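Local coordinates for 2-dehydropantoate 2-reductase (Geobacter metallireducens, PDB 3HN2), which probably catalyses the NADPH-dependent reduction of ketopantoate to pantoic acid, the second step in making pantoate for pantothenate biosynthesis, at residues Gly9-Tyr17 against Leu128-Val138; Asn194-Asn205 against Met252-Arg263. All coordinates share one frame; numbering follows the deposited sequence.

Two ways of joining distant pieces of chain are exemplified here, one in each family region of the reductase. Interaction 1 belongs to the Rossmann-type nucleotide-binding region: small and apolar residues of the loop and first helix turn after strand 5-8 meet the end of strand 121-129, the loop beyond it and the start of strand 137-140, with one weak hydrogen bond. Interaction 2 lies in the helical C-terminal region and relies more on polar groups, its hydrogen bonds all ending on backbone carbonyls. Both are partly buried, but interaction 2 includes residues exposed at the surface and reaches the second subunit. They share no helix or strand, yet they touch, Cys129 packing on Tyr255.

Interaction 1: Gly9-Tyr17 against Leu128-Val138; sequences GAGALGLYY and LCSNRGEPGEV
Leu128 and Val138 supply most of the apolar contact with the segment Gly9-Tyr17. Methyl CD1 of Leu128 meets three residues: CB of Leu13, the Tyr16 ring at CD2 (3.6 Å) and the phenolic end of Tyr17, whose OH is also 3.6 Å from CD1. CD2 of Tyr16 also lies over one face of the Tyr17 ring, near its rim, and the Tyr16 ring stacks with His140. With CG of Tyr16 anti to its backbone nitrogen (chi1 174°), the ring extends toward Leu128 while its CB stays beside Val138. Val138 divides its branches: CG1 packs against CB of Tyr16 at 3.8 Å, and CG2 against CB of Leu15 at 3.7 Å.

Polar contact is sparse. Ser130 OG gives a weak hydrogen bond to Ala12 O, 3.2 Å away, and sits beside the methyl of Ala12. The hydroxyl of Tyr17 finds its partner beyond the segments, at the carbonyl of Gly144.

Arg132 approaches through its aliphatic part. Its CB lies 3.9 Å from Ala12 CB, and its CD is 3.4 Å from Ala12 N; a bend at chi3 (-81°) then carries the guanidinium past Gly11, with Ala10 O above one face. Its charged end has a weak, long ion pair with Asp35 and lies close to Arg267.

Gly9, Gly11 and Gly14 fit the GxGxxG pattern of a Rossmann dinucleotide-binding turn, consistent with NADP binding by this family. Between these two segments the chemistry is mostly that of methyl groups and aliphatic carbons, which implies that complementary shape matters more here than directional bonding.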
loop_
_atom_site.group_PDB
_atom_site.type_symbol
_atom_site.label_atom_id
_atom_site.label_comp_id
_atom_site.label_asym_id
_atom_site.label_seq_id
_atom_site.Cartn_x
_atom_site.Cartn_y
_atom_site.Cartn_z
ATOM N N GLY A 9 16.438 -4.751 -22.092
ATOM C CA GLY A 9 15.093 -5.092 -21.654
ATOM C C GLY A 9 14.097 -4.269 -22.433
ATOM O O GLY A 9 13.364 -4.805 -23.273
ATOM N N ALA A 10 14.100 -2.964 -22.159
ATOM C CA ALA A 10 13.188 -1.988 -22.772
ATOM C C ALA A 10 11.716 -2.280 -22.469
ATOM O O ALA A 10 10.828 -2.014 -23.287
ATOM C CB ALA A 10 13.441 -1.851 -24.287
ATOM N N GLY A 11 11.472 -2.823 -21.281
ATOM C CA GLY A 11 10.123 -3.082 -20.812
ATOM C C GLY A 11 9.620 -1.909 -20.003
ATOM O O GLY A 11 10.123 -0.793 -20.129
ATOM N N ALA A 12 8.639 -2.171 -19.148
ATOM C CA ALA A 12 8.022 -1.131 -18.332
ATOM C C ALA A 12 8.910 -0.662 -17.175
ATOM O O ALA A 12 8.607 0.345 -16.529
ATOM C CB ALA A 12 6.674 -1.603 -17.818
ATOM N N LEU A 13 10.001 -1.384 -16.920
ATOM C CA LEU A 13 10.920 -1.022 -15.846
ATOM C C LEU A 13 12.312 -0.620 -16.339
ATOM O O LEU A 13 12.946 0.260 -15.753
ATOM C CB LEU A 13 10.979 -2.121 -14.768
ATOM C CG LEU A 13 11.899 -3.343 -14.768
ATOM C CD1 LEU A 13 13.263 -3.020 -14.173
ATOM C CD2 LEU A 13 11.248 -4.458 -13.968
ATOM N N GLY A 14 12.784 -1.267 -17.401
ATOM C CA GLY A 14 14.077 -0.945 -17.990
ATOM C C GLY A 14 14.098 0.445 -18.594
ATOM O O GLY A 14 15.093 1.171 -18.476
ATOM N N LEU A 15 12.990 0.814 -19.234
ATOM C CA LEU A 15 12.833 2.144 -19.803
ATOM C C LEU A 15 12.717 3.195 -18.710
ATOM O O LEU A 15 13.417 4.207 -18.757
ATOM C CB LEU A 15 11.619 2.204 -20.733
ATOM C CG LEU A 15 11.702 1.611 -22.145
ATOM C CD1 LEU A 15 10.360 1.737 -22.840
ATOM C CD2 LEU A 15 12.785 2.274 -22.986
ATOM N N TYR A 16 11.851 2.934 -17.728
ATOM C CA TYR A 16 11.605 3.845 -16.603
ATOM C C TYR A 16 12.866 4.196 -15.827
ATOM O O TYR A 16 13.132 5.369 -15.575
ATOM C CB TYR A 16 10.553 3.261 -15.656
ATOM C CG TYR A 16 10.334 4.051 -14.382
ATOM C CD1 TYR A 16 9.719 5.306 -14.405
ATOM C CD2 TYR A 16 10.723 3.536 -13.146
ATOM C CE1 TYR A 16 9.512 6.031 -13.230
ATOM C CE2 TYR A 16 10.513 4.249 -11.965
ATOM C CZ TYR A 16 9.905 5.493 -12.015
ATOM O OH TYR A 16 9.704 6.200 -10.850
ATOM N N TYR A 17 13.639 3.180 -15.458
ATOM C CA TYR A 17 14.878 3.398 -14.719
ATOM C C TYR A 17 15.965 4.044 -15.567
ATOM O O TYR A 17 16.692 4.910 -15.085
ATOM C CB TYR A 17 15.377 2.102 -14.076
ATOM C CG TYR A 17 14.545 1.657 -12.895
ATOM C CD1 TYR A 17 14.136 2.567 -11.917
ATOM C CD2 TYR A 17 14.174 0.325 -12.748
ATOM C CE1 TYR A 17 13.368 2.158 -10.830
ATOM C CE2 TYR A 17 13.412 -0.095 -11.667
ATOM C CZ TYR A 17 13.015 0.823 -10.711
ATOM O OH TYR A 17 12.262 0.396 -9.645
ATOM N N LEU A 128 7.902 -2.035 -8.399
ATOM C CA LEU A 128 7.409 -0.982 -9.274
ATOM C C LEU A 128 6.020 -1.323 -9.797
ATOM O O LEU A 128 5.763 -2.465 -10.180
ATOM C CB LEU A 128 8.360 -0.855 -10.464
ATOM C CG LEU A 128 8.831 0.487 -11.024
ATOM C CD1 LEU A 128 9.734 0.202 -12.203
ATOM C CD2 LEU A 128 7.699 1.400 -11.450
ATOM N N CYS A 129 5.135 -0.329 -9.815
ATOM C CA CYS A 129 3.837 -0.447 -10.484
ATOM C C CYS A 129 3.912 0.291 -11.816
ATOM O O CYS A 129 3.946 1.524 -11.845
ATOM C CB CYS A 129 2.711 0.144 -9.631
ATOM S SG CYS A 129 2.610 -0.467 -7.943
ATOM N N SER A 130 3.948 -0.461 -12.915
ATOM C CA SER A 130 4.113 0.131 -14.242
ATOM C C SER A 130 3.550 -0.718 -15.375
ATOM O O SER A 130 4.075 -1.791 -15.674
ATOM C CB SER A 130 5.593 0.435 -14.522
ATOM O OG SER A 130 6.368 -0.750 -14.544
ATOM N N ASN A 131 2.473 -0.238 -15.990
ATOM C CA ASN A 131 2.079 -0.726 -17.305
ATOM C C ASN A 131 2.690 0.203 -18.350
ATOM O O ASN A 131 2.861 1.392 -18.100
ATOM C CB ASN A 131 0.547 -0.857 -17.444
ATOM C CG ASN A 131 -0.168 0.488 -17.576
ATOM O OD1 ASN A 131 -0.593 1.079 -16.583
ATOM N ND2 ASN A 131 -0.319 0.964 -18.811
ATOM N N ARG A 132 3.050 -0.339 -19.505
ATOM C CA ARG A 132 3.627 0.473 -20.573
ATOM C C ARG A 132 2.694 0.490 -21.776
ATOM O O ARG A 132 1.543 0.058 -21.681
ATOM C CB ARG A 132 5.004 -0.078 -20.972
ATOM C CG ARG A 132 4.993 -1.538 -21.430
ATOM C CD ARG A 132 6.395 -2.043 -21.729
ATOM N NE ARG A 132 6.873 -1.640 -23.052
ATOM C CZ ARG A 132 6.860 -2.421 -24.129
ATOM N NH1 ARG A 132 6.390 -3.661 -24.058
ATOM N NH2 ARG A 132 7.316 -1.960 -25.285
ATOM N N GLY A 133 3.178 1.019 -22.895
ATOM C CA GLY A 133 2.646 0.610 -24.184
ATOM C C GLY A 133 1.869 1.557 -25.069
ATOM O O GLY A 133 0.692 1.330 -25.335
ATOM N N GLU A 134 2.531 2.614 -25.518
ATOM C CA GLU A 134 2.197 3.269 -26.774
ATOM C C GLU A 134 3.557 3.601 -27.363
ATOM O O GLU A 134 4.043 4.716 -27.171
ATOM C CB GLU A 134 1.358 4.540 -26.583
ATOM C CG GLU A 134 -0.102 4.345 -26.148
ATOM C CD GLU A 134 -0.925 3.488 -27.105
ATOM O OE1 GLU A 134 -0.803 3.657 -28.339
ATOM O OE2 GLU A 134 -1.711 2.647 -26.616
ATOM N N PRO A 135 4.162 2.639 -28.094
ATOM C CA PRO A 135 5.575 2.525 -28.447
ATOM C C PRO A 135 6.434 3.757 -28.153
ATOM O O PRO A 135 6.483 4.698 -28.948
ATOM C CB PRO A 135 5.505 2.198 -29.938
ATOM C CG PRO A 135 4.202 1.368 -30.059
ATOM C CD PRO A 135 3.407 1.570 -28.770
ATOM N N GLY A 136 7.079 3.747 -26.989
ATOM C CA GLY A 136 7.858 4.886 -26.517
ATOM C C GLY A 136 7.127 5.696 -25.464
ATOM O O GLY A 136 7.363 6.896 -25.320
ATOM N N GLU A 137 6.221 5.042 -24.740
ATOM C CA GLU A 137 5.506 5.672 -23.632
ATOM C C GLU A 137 5.527 4.779 -22.394
ATOM O O GLU A 137 5.009 3.658 -22.407
ATOM C CB GLU A 137 4.068 6.034 -24.025
ATOM C CG GLU A 137 3.956 7.268 -24.921
ATOM C CD GLU A 137 2.522 7.730 -25.149
ATOM O OE1 GLU A 137 1.585 7.129 -24.579
ATOM O OE2 GLU A 137 2.336 8.710 -25.902
ATOM N N VAL A 138 6.146 5.289 -21.333
ATOM C CA VAL A 138 6.266 4.577 -20.064
ATOM C C VAL A 138 5.333 5.215 -19.042
ATOM O O VAL A 138 5.352 6.432 -18.860
ATOM C CB VAL A 138 7.711 4.642 -19.516
ATOM C CG1 VAL A 138 7.934 3.577 -18.451
ATOM C CG2 VAL A 138 8.722 4.493 -20.640
#

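Interaction 2: Asn194-Asn205 against Met252-Arg263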
loop_
_atom_site.group_PDB
_atom_site.type_symbol
_atom_site.label_atom_id
_atom_site.label_comp_id
_atom_site.label_asym_id
_atom_site.label_seq_id
_atom_site.Cartn_x
_atom_site.Cartn_y
_atom_site.Cartn_z
ATOM N N ASN A 194 0.885 -12.404 -8.314
ATOM C CA ASN A 194 1.077 -12.623 -9.759
ATOM C C ASN A 194 0.532 -13.975 -10.246
ATOM O O ASN A 194 0.255 -14.140 -11.432
ATOM C CB ASN A 194 2.530 -12.429 -10.195
ATOM C CG ASN A 194 2.941 -10.975 -10.213
ATOM O OD1 ASN A 194 2.975 -10.314 -9.176
ATOM N ND2 ASN A 194 3.264 -10.468 -11.396
ATOM N N GLY A 195 0.354 -14.919 -9.321
ATOM C CA GLY A 195 -0.291 -16.201 -9.617
ATOM C C GLY A 195 -1.809 -16.174 -9.742
ATOM O O GLY A 195 -2.350 -16.494 -10.801
ATOM N N LEU A 196 -2.487 -15.799 -8.659
ATOM C CA LEU A 196 -3.958 -15.859 -8.564
ATOM C C LEU A 196 -4.657 -14.905 -9.515
ATOM O O LEU A 196 -5.578 -15.299 -10.221
ATOM C CB LEU A 196 -4.416 -15.573 -7.130
ATOM C CG LEU A 196 -4.693 -16.694 -6.117
ATOM C CD1 LEU A 196 -4.029 -18.025 -6.448
ATOM C CD2 LEU A 196 -4.314 -16.232 -4.718
ATOM N N CYS A 197 -4.189 -13.659 -9.532
ATOM C CA CYS A 197 -4.717 -12.601 -10.391
ATOM C C CYS A 197 -4.681 -12.925 -11.877
ATOM O O CYS A 197 -5.630 -12.628 -12.593
ATOM C CB CYS A 197 -3.956 -11.299 -10.150
ATOM S SG CYS A 197 -4.023 -10.744 -8.452
ATOM N N ALA A 198 -3.577 -13.508 -12.335
ATOM C CA ALA A 198 -3.436 -13.890 -13.734
ATOM C C ALA A 198 -4.369 -15.053 -14.076
ATOM O O ALA A 198 -4.993 -15.069 -15.140
ATOM C CB ALA A 198 -1.987 -14.246 -14.039
ATOM N N LEU A 199 -4.472 -16.004 -13.150
ATOM C CA LEU A 199 -5.330 -17.182 -13.303
ATOM C C LEU A 199 -6.830 -16.850 -13.287
ATOM O O LEU A 199 -7.568 -17.278 -14.165
ATOM C CB LEU A 199 -5.008 -18.175 -12.193
ATOM C CG LEU A 199 -5.876 -19.403 -12.007
ATOM C CD1 LEU A 199 -5.865 -20.370 -13.178
ATOM C CD2 LEU A 199 -5.505 -20.077 -10.689
ATOM N N LEU A 200 -7.260 -16.092 -12.281
ATOM C CA LEU A 200 -8.661 -15.725 -12.120
ATOM C C LEU A 200 -9.052 -14.543 -12.999
ATOM O O LEU A 200 -10.240 -14.271 -13.176
ATOM C CB LEU A 200 -8.956 -15.388 -10.651
ATOM C CG LEU A 200 -9.022 -16.537 -9.640
ATOM C CD1 LEU A 200 -8.783 -16.030 -8.231
ATOM C CD2 LEU A 200 -10.350 -17.287 -9.727
ATOM N N GLN A 201 -8.044 -13.877 -13.572
ATOM C CA GLN A 201 -8.169 -12.565 -14.242
ATOM C C GLN A 201 -8.953 -11.510 -13.442
ATOM O O GLN A 201 -9.883 -10.879 -13.945
ATOM C CB GLN A 201 -8.578 -12.652 -15.732
ATOM C CG GLN A 201 -8.999 -14.023 -16.251
ATOM C CD GLN A 201 -8.761 -14.196 -17.734
ATOM O OE1 GLN A 201 -7.698 -13.844 -18.254
ATOM N NE2 GLN A 201 -9.747 -14.755 -18.427
ATOM N N GLN A 202 -8.553 -11.339 -12.183
ATOM C CA GLN A 202 -9.132 -10.334 -11.294
ATOM C C GLN A 202 -8.016 -9.542 -10.618
ATOM O O GLN A 202 -6.951 -10.090 -10.378
ATOM C CB GLN A 202 -9.974 -11.013 -10.215
ATOM C CG GLN A 202 -11.187 -11.766 -10.720
ATOM C CD GLN A 202 -11.638 -12.835 -9.749
ATOM O OE1 GLN A 202 -11.287 -12.804 -8.571
ATOM N NE2 GLN A 202 -12.416 -13.790 -10.238
ATOM N N PRO A 203 -8.251 -8.252 -10.302
ATOM C CA PRO A 203 -7.253 -7.483 -9.536
ATOM C C PRO A 203 -7.115 -7.931 -8.069
ATOM O O PRO A 203 -7.931 -8.722 -7.581
ATOM C CB PRO A 203 -7.787 -6.052 -9.609
ATOM C CG PRO A 203 -9.256 -6.211 -9.795
ATOM C CD PRO A 203 -9.425 -7.427 -10.651
ATOM N N VAL A 204 -6.097 -7.411 -7.381
ATOM C CA VAL A 204 -5.716 -7.881 -6.033
ATOM C C VAL A 204 -6.784 -7.690 -4.939
ATOM O O VAL A 204 -6.892 -8.519 -4.035
ATOM C CB VAL A 204 -4.329 -7.316 -5.555
ATOM C CG1 VAL A 204 -3.220 -7.749 -6.485
ATOM C CG2 VAL A 204 -4.336 -5.796 -5.440
ATOM N N ASN A 205 -7.573 -6.622 -5.039
ATOM C CA ASN A 205 -8.611 -6.311 -4.039
ATOM C C ASN A 205 -9.696 -7.374 -3.897
ATOM O O ASN A 205 -10.229 -7.573 -2.808
ATOM C CB ASN A 205 -9.260 -4.959 -4.327
ATOM C CG ASN A 205 -9.951 -4.913 -5.675
ATOM O OD1 ASN A 205 -9.309 -4.811 -6.716
ATOM N ND2 ASN A 205 -11.273 -4.984 -5.659
ATOM N N MET A 252 -3.308 -1.087 -1.938
ATOM C CA MET A 252 -3.007 -0.973 -3.356
ATOM C C MET A 252 -4.255 -0.784 -4.179
ATOM O O MET A 252 -4.165 -0.574 -5.389
ATOM C CB MET A 252 -2.282 -2.223 -3.846
ATOM C CG MET A 252 -0.805 -2.265 -3.539
ATOM S SD MET A 252 -0.187 -3.873 -4.027
ATOM C CE MET A 252 1.482 -3.491 -4.575
ATOM N N GLY A 253 -5.410 -0.870 -3.520
ATOM C CA GLY A 253 -6.710 -0.762 -4.175
ATOM C C GLY A 253 -6.885 -1.788 -5.280
ATOM O O GLY A 253 -6.626 -2.977 -5.083
ATOM N N GLU A 254 -7.277 -1.301 -6.454
ATOM C CA GLU A 254 -7.629 -2.137 -7.596
ATOM C C GLU A 254 -6.428 -2.371 -8.528
ATOM O O GLU A 254 -6.451 -1.995 -9.703
ATOM C CB GLU A 254 -8.803 -1.490 -8.346
ATOM C CG GLU A 254 -9.650 -2.448 -9.176
ATOM C CD GLU A 254 -10.767 -1.748 -9.938
ATOM O OE1 GLU A 254 -11.789 -2.406 -10.224
ATOM O OE2 GLU A 254 -10.630 -0.546 -10.254
ATOM N N TYR A 255 -5.384 -3.006 -8.004
ATOM C CA TYR A 255 -4.126 -3.154 -8.745
ATOM C C TYR A 255 -4.004 -4.478 -9.497
ATOM O O TYR A 255 -4.196 -5.552 -8.928
ATOM C CB TYR A 255 -2.928 -2.957 -7.814
ATOM C CG TYR A 255 -1.587 -3.218 -8.464
ATOM C CD1 TYR A 255 -0.795 -4.289 -8.055
ATOM C CD2 TYR A 255 -1.110 -2.398 -9.490
ATOM C CE1 TYR A 255 0.432 -4.539 -8.647
ATOM C CE2 TYR A 255 0.119 -2.643 -10.092
ATOM C CZ TYR A 255 0.884 -3.716 -9.664
ATOM O OH TYR A 255 2.106 -3.969 -10.243
ATOM N N LYS A 256 -3.671 -4.391 -10.780
ATOM C CA LYS A 256 -3.523 -5.575 -11.615
ATOM C C LYS A 256 -2.044 -5.830 -11.896
ATOM O O LYS A 256 -1.428 -5.094 -12.670
ATOM C CB LYS A 256 -4.328 -5.437 -12.918
ATOM C CG LYS A 256 -5.802 -5.053 -12.706
ATOM C CD LYS A 256 -6.745 -5.826 -13.623
ATOM C CE LYS A 256 -7.213 -5.027 -14.824
ATOM N NZ LYS A 256 -8.435 -5.647 -15.433
ATOM N N PRO A 257 -1.472 -6.878 -11.267
ATOM C CA PRO A 257 -0.054 -7.243 -11.338
ATOM C C PRO A 257 0.435 -7.502 -12.754
ATOM O O PRO A 257 -0.371 -7.707 -13.658
ATOM C CB PRO A 257 0.012 -8.548 -10.537
ATOM C CG PRO A 257 -1.140 -8.495 -9.638
ATOM C CD PRO A 257 -2.220 -7.815 -10.413
ATOM N N SER A 258 1.757 -7.513 -12.920
ATOM C CA SER A 258 2.404 -7.637 -14.230
ATOM C C SER A 258 1.967 -8.860 -15.028
ATOM O O SER A 258 1.731 -8.755 -16.231
ATOM C CB SER A 258 3.924 -7.627 -14.074
ATOM O OG SER A 258 4.354 -8.652 -13.192
ATOM N N MET A 259 1.836 -10.000 -14.348
ATOM C CA MET A 259 1.453 -11.268 -14.974
ATOM C C MET A 259 0.028 -11.284 -15.519
ATOM O O MET A 259 -0.231 -11.898 -16.557
ATOM C CB MET A 259 1.629 -12.429 -13.998
ATOM C CG MET A 259 2.950 -13.173 -14.114
ATOM S SD MET A 259 2.869 -14.803 -13.337
ATOM C CE MET A 259 1.575 -15.531 -14.297
ATOM N N GLU A 260 -0.886 -10.621 -14.809
ATOM C CA GLU A 260 -2.274 -10.492 -15.242
ATOM C C GLU A 260 -2.369 -9.624 -16.501
ATOM O O GLU A 260 -3.114 -9.945 -17.431
ATOM C CB GLU A 260 -3.137 -9.913 -14.112
ATOM C CG GLU A 260 -4.619 -9.749 -14.475
ATOM C CD GLU A 260 -5.483 -9.230 -13.335
ATOM O OE1 GLU A 260 -4.945 -8.880 -12.260
ATOM O OE2 GLU A 260 -6.717 -9.166 -13.527
ATOM N N ILE A 261 -1.600 -8.536 -16.518
ATOM C CA ILE A 261 -1.518 -7.626 -17.664
ATOM C C ILE A 261 -0.988 -8.362 -18.897
ATOM O O ILE A 261 -1.535 -8.223 -19.993
ATOM C CB ILE A 261 -0.640 -6.371 -17.342
ATOM C CG1 ILE A 261 -1.205 -5.580 -16.148
ATOM C CG2 ILE A 261 -0.468 -5.465 -18.572
ATOM C CD1 ILE A 261 -2.638 -5.066 -16.321
ATOM N N ASP A 262 0.054 -9.166 -18.695
ATOM C CA ASP A 262 0.624 -10.001 -19.752
ATOM C C ASP A 262 -0.372 -11.037 -20.291
ATOM O O ASP A 262 -0.386 -11.326 -21.490
ATOM C CB ASP A 262 1.893 -10.698 -19.252
ATOM C CG ASP A 262 3.046 -9.735 -19.011
ATOM O OD1 ASP A 262 3.227 -8.789 -19.808
ATOM O OD2 ASP A 262 3.787 -9.936 -18.025
ATOM N N ARG A 263 -1.195 -11.583 -19.395
ATOM C CA ARG A 263 -2.276 -12.505 -19.747
ATOM C C ARG A 263 -3.342 -11.810 -20.606
ATOM O O ARG A 263 -3.787 -12.370 -21.612
ATOM C CB ARG A 263 -2.891 -13.092 -18.470
ATOM C CG ARG A 263 -4.158 -13.921 -18.647
ATOM C CD ARG A 263 -3.866 -15.398 -18.537
ATOM N NE ARG A 263 -4.850 -16.087 -17.703
ATOM C CZ ARG A 263 -5.721 -16.994 -18.135
ATOM N NH1 ARG A 263 -5.744 -17.353 -19.412
ATOM N NH2 ARG A 263 -6.569 -17.549 -17.280
#
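Arg263 grips the C-terminal end of helix 179-200 with two hydrogen bonds along one edge of its guanidinium. NE donates to Ala198 O at 2.8 Å, nearly straight at 167°, and NH2 to Leu199 O at 3.3 Å; both oxygens lie close to the guanidinium plane, although NE stands above the Ala198 carbonyl plane. Bends at chi2 and chi3 turn the group to these carbonyls, and the Gln201 amide stacks on one face with its planes 19° from parallel and OE1 over the centre. Replacing the arginine by alanine is likely to leave the Ala198 and Leu199 carbonyls without these donors and the Gln201 amide without the flat group it stacks on.

A backbone-to-backbone bond joins the first turn of helix 204-207 to the loop before helix 258-264, Val204 N to Tyr255 O at 3.1 Å. Glu260 extends its carboxylate to the turn after helix 179-200, where OE1 comes 3.0 Å from Gln202 O, a close approach of two acceptors and not a hydrogen bond, and also meets Cys197 CB.

These links tie together the helical C-terminal domain of ketopantoate reductase, of the 6-phosphogluconate dehydrogenase type. Helix segments 194-200 and 258-263 run nearly alongside, 24° apart, with 7.7 Å between axes. Pro203 and Pro257 occupy N-cap positions before helices 204-207 and 258-264.

Apolar contacts accompany these bonds. Pro257 CG meets both Cys197 SG and Val204 CG1, while Val204 CG2 packs on Tyr255 CB. Met259 bends at chi3 to bring CE against Ala198 CB at 3.8 Å, with Leu299 of helix 290-302 also touching Met259.

At the far end Asn205 CB approaches Gly253 O, and OD1 lies beside CG of Glu254. The amide nitrogen ND2 of Asn205 is hydrogen-bonded to Asn50 of the second subunit.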